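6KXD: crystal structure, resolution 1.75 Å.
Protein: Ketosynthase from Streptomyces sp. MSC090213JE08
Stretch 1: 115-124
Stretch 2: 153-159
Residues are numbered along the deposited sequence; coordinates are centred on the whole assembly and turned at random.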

# COMPACT_ATOMS: atom_id res chain seq x y z
N GLY B 115 -6.11 -1.00 -14.56
CA GLY B 115 -5.42 -0.85 -13.29
C GLY B 115 -4.88 -2.17 -12.77
O GLY B 115 -5.35 -3.30 -13.14
N VAL B 116 -3.91 -2.06 -11.84
CA VAL B 116 -3.41 -3.20 -11.14
C VAL B 116 -3.42 -2.84 -9.67
O VAL B 116 -2.88 -1.78 -9.34
N VAL B 117 -4.05 -3.69 -8.83
CA VAL B 117 -3.87 -3.52 -7.38
C VAL B 117 -3.67 -4.89 -6.74
O VAL B 117 -4.49 -5.79 -6.93
N LEU B 118 -2.56 -5.04 -5.99
CA LEU B 118 -2.19 -6.25 -5.35
C LEU B 118 -2.14 -6.04 -3.84
O LEU B 118 -1.54 -5.09 -3.40
N GLY B 119 -2.79 -6.93 -3.09
CA GLY B 119 -2.65 -6.94 -1.62
C GLY B 119 -1.52 -7.87 -1.16
O GLY B 119 -1.25 -8.97 -1.71
N ILE B 120 -0.83 -7.44 -0.10
CA ILE B 120 0.30 -8.16 0.46
C ILE B 120 0.17 -8.06 1.98
O ILE B 120 -0.69 -7.36 2.46
N THR B 121 1.06 -8.79 2.67
CA THR B 121 1.25 -8.68 4.12
C THR B 121 2.43 -7.73 4.34
O THR B 121 2.31 -6.60 4.86
N MET B 122 3.59 -8.16 3.87
CA MET B 122 4.76 -7.35 4.04
C MET B 122 5.76 -7.70 2.96
O MET B 122 6.96 -7.62 3.17
N GLY B 123 5.26 -7.98 1.76
CA GLY B 123 6.15 -8.24 0.63
C GLY B 123 6.97 -9.52 0.80
O GLY B 123 6.56 -10.52 1.41
N SER B 124 8.16 -9.53 0.17
CA SER B 124 9.03 -10.67 0.26
C SER B 124 9.85 -10.51 1.53
O SER B 124 10.82 -9.75 1.56
N SER B 153 11.26 -4.12 -3.14
CA SER B 153 10.24 -3.10 -2.95
C SER B 153 8.90 -3.79 -2.68
O SER B 153 8.57 -4.78 -3.31
N LEU B 154 8.11 -3.27 -1.75
CA LEU B 154 6.83 -3.91 -1.47
C LEU B 154 5.92 -3.90 -2.73
O LEU B 154 5.10 -4.76 -2.85
N ASN B 155 6.05 -2.89 -3.58
CA ASN B 155 5.24 -2.72 -4.73
C ASN B 155 5.84 -3.45 -5.93
O ASN B 155 5.35 -3.30 -7.03
N HIS B 156 6.91 -4.22 -5.73
CA HIS B 156 7.59 -4.78 -6.86
C HIS B 156 6.71 -5.77 -7.64
O HIS B 156 6.76 -5.74 -8.87
N ALA B 157 5.97 -6.65 -6.96
CA ALA B 157 5.12 -7.62 -7.70
C ALA B 157 4.12 -6.88 -8.61
O ALA B 157 3.97 -7.24 -9.82
N ALA B 158 3.46 -5.82 -8.12
CA ALA B 158 2.47 -5.12 -8.88
C ALA B 158 3.14 -4.45 -10.09
O ALA B 158 2.62 -4.49 -11.19
N GLY B 159 4.28 -3.82 -9.83
CA GLY B 159 5.09 -3.13 -10.83
C GLY B 159 5.61 -4.09 -11.88
O GLY B 159 5.59 -3.77 -13.09

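Which residue does most to join the two stretches? It is Leu154, which has 99 Å² covered by the other stretch. Its CA-to-CB bond points sideways, but chi1 m and chi2 t bring the end of the side chain nearer to stretch 1. There Leu154 CD2 lies 3.3 Å from Met122 O and 3.6 Å from Gly123 CA. Gly123 leaves the room for this methyl: a CB there would point toward stretch 2 and sit 2.5 Å from Leu154 CD2, a clash, and its positive phi favours glycine in any case.

What else surrounds Leu154? The CA-to-CB bond of Met122 points away from stretch 2, yet the bend at chi2 (chi1 t, chi2 p, chi3 t) goes with an end that comes nearer, Met122 SD lying 4.2 Å from Leu154 CD1. Ile120 points toward the contact with chi1 p and chi2 t, so that its CD1 reaches Leu154 CB at 3.8 Å and Leu154 O at 3.7 Å.

How does the strand meet the start of the helix? Alternation along the strand turns Val116 and Leu118 toward stretch 2 and Val117 away. Ala158, with 55 Å² covered, presents its short CB to both inward residues, 4.2 Å from Leu118 CB and 4.1 Å from Val116 CG1, the valine being t. Leu118, with 49 Å² covered, adopts chi1 t and chi2 p and sends CD2 to 3.5 Å from Ala157 CB. Leu118 CA and Ala158 CA lie 6.0 Å apart.

Do polar groups help hold the stretches together? No direct hydrogen bond crosses between them, so the direct contact is one of apolar packing. The O atom of a water accepts from Ser124 N at 2.8 Å and makes a weak bond to Ser153 O at 3.2 Å. Within stretch 2, Ser153 OG donates to Asn155 OD1 at 2.5 Å, the CA-to-CB bonds of both residues pointing away from stretch 1.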

# COMPACT_ATOMS: atom_id res chain seq x y z
CB VAL B 116 -1.96 -3.55 -11.53
CG1 VAL B 116 -1.41 -4.65 -10.63
CG2 VAL B 116 -1.86 -3.95 -13.00
CB VAL B 117 -5.01 -2.72 -6.73
CG1 VAL B 117 -6.38 -3.31 -6.96
CG2 VAL B 117 -4.73 -2.54 -5.23
CB LEU B 118 -0.83 -6.71 -5.85
CG LEU B 118 -0.42 -8.12 -5.44
CD1 LEU B 118 -1.29 -9.20 -6.08
CD2 LEU B 118 1.05 -8.38 -5.80
CB ILE B 120 1.64 -7.54 0.01
CG1 ILE B 120 1.76 -6.08 0.43
CG2 ILE B 120 1.82 -7.74 -1.48
CD1 ILE B 120 3.14 -5.44 0.23
CB THR B 121 1.46 -10.05 4.76
OG1 THR B 121 0.36 -10.92 4.51
CG2 THR B 121 1.65 -9.95 6.25
CB MET B 122 5.35 -7.62 5.43
CG MET B 122 6.32 -6.58 5.89
SD MET B 122 5.78 -4.92 5.62
CE MET B 122 7.22 -3.99 6.14
CB SER B 124 9.95 -10.82 -0.90
OG SER B 124 10.80 -11.94 -0.67
CB SER B 153 10.18 -2.24 -4.16
OG SER B 153 9.52 -1.04 -3.85
CB LEU B 154 6.16 -3.23 -0.27
CG LEU B 154 6.90 -3.36 1.08
CD1 LEU B 154 6.14 -2.62 2.18
CD2 LEU B 154 7.07 -4.83 1.47
CB ASN B 155 4.97 -1.26 -5.02
CG ASN B 155 6.20 -0.45 -5.34
OD1 ASN B 155 7.33 -0.95 -5.14
ND2 ASN B 155 5.99 0.79 -5.75
CB HIS B 156 8.87 -5.51 -6.49
CG HIS B 156 9.57 -5.97 -7.72
ND1 HIS B 156 9.45 -7.26 -8.20
CD2 HIS B 156 10.32 -5.29 -8.61
CE1 HIS B 156 10.17 -7.35 -9.33
NE2 HIS B 156 10.71 -6.19 -9.58
CB ALA B 157 4.44 -8.60 -6.76
CB ALA B 158 1.71 -4.17 -7.98
O HOH W 1 8.85 -7.20 -1.24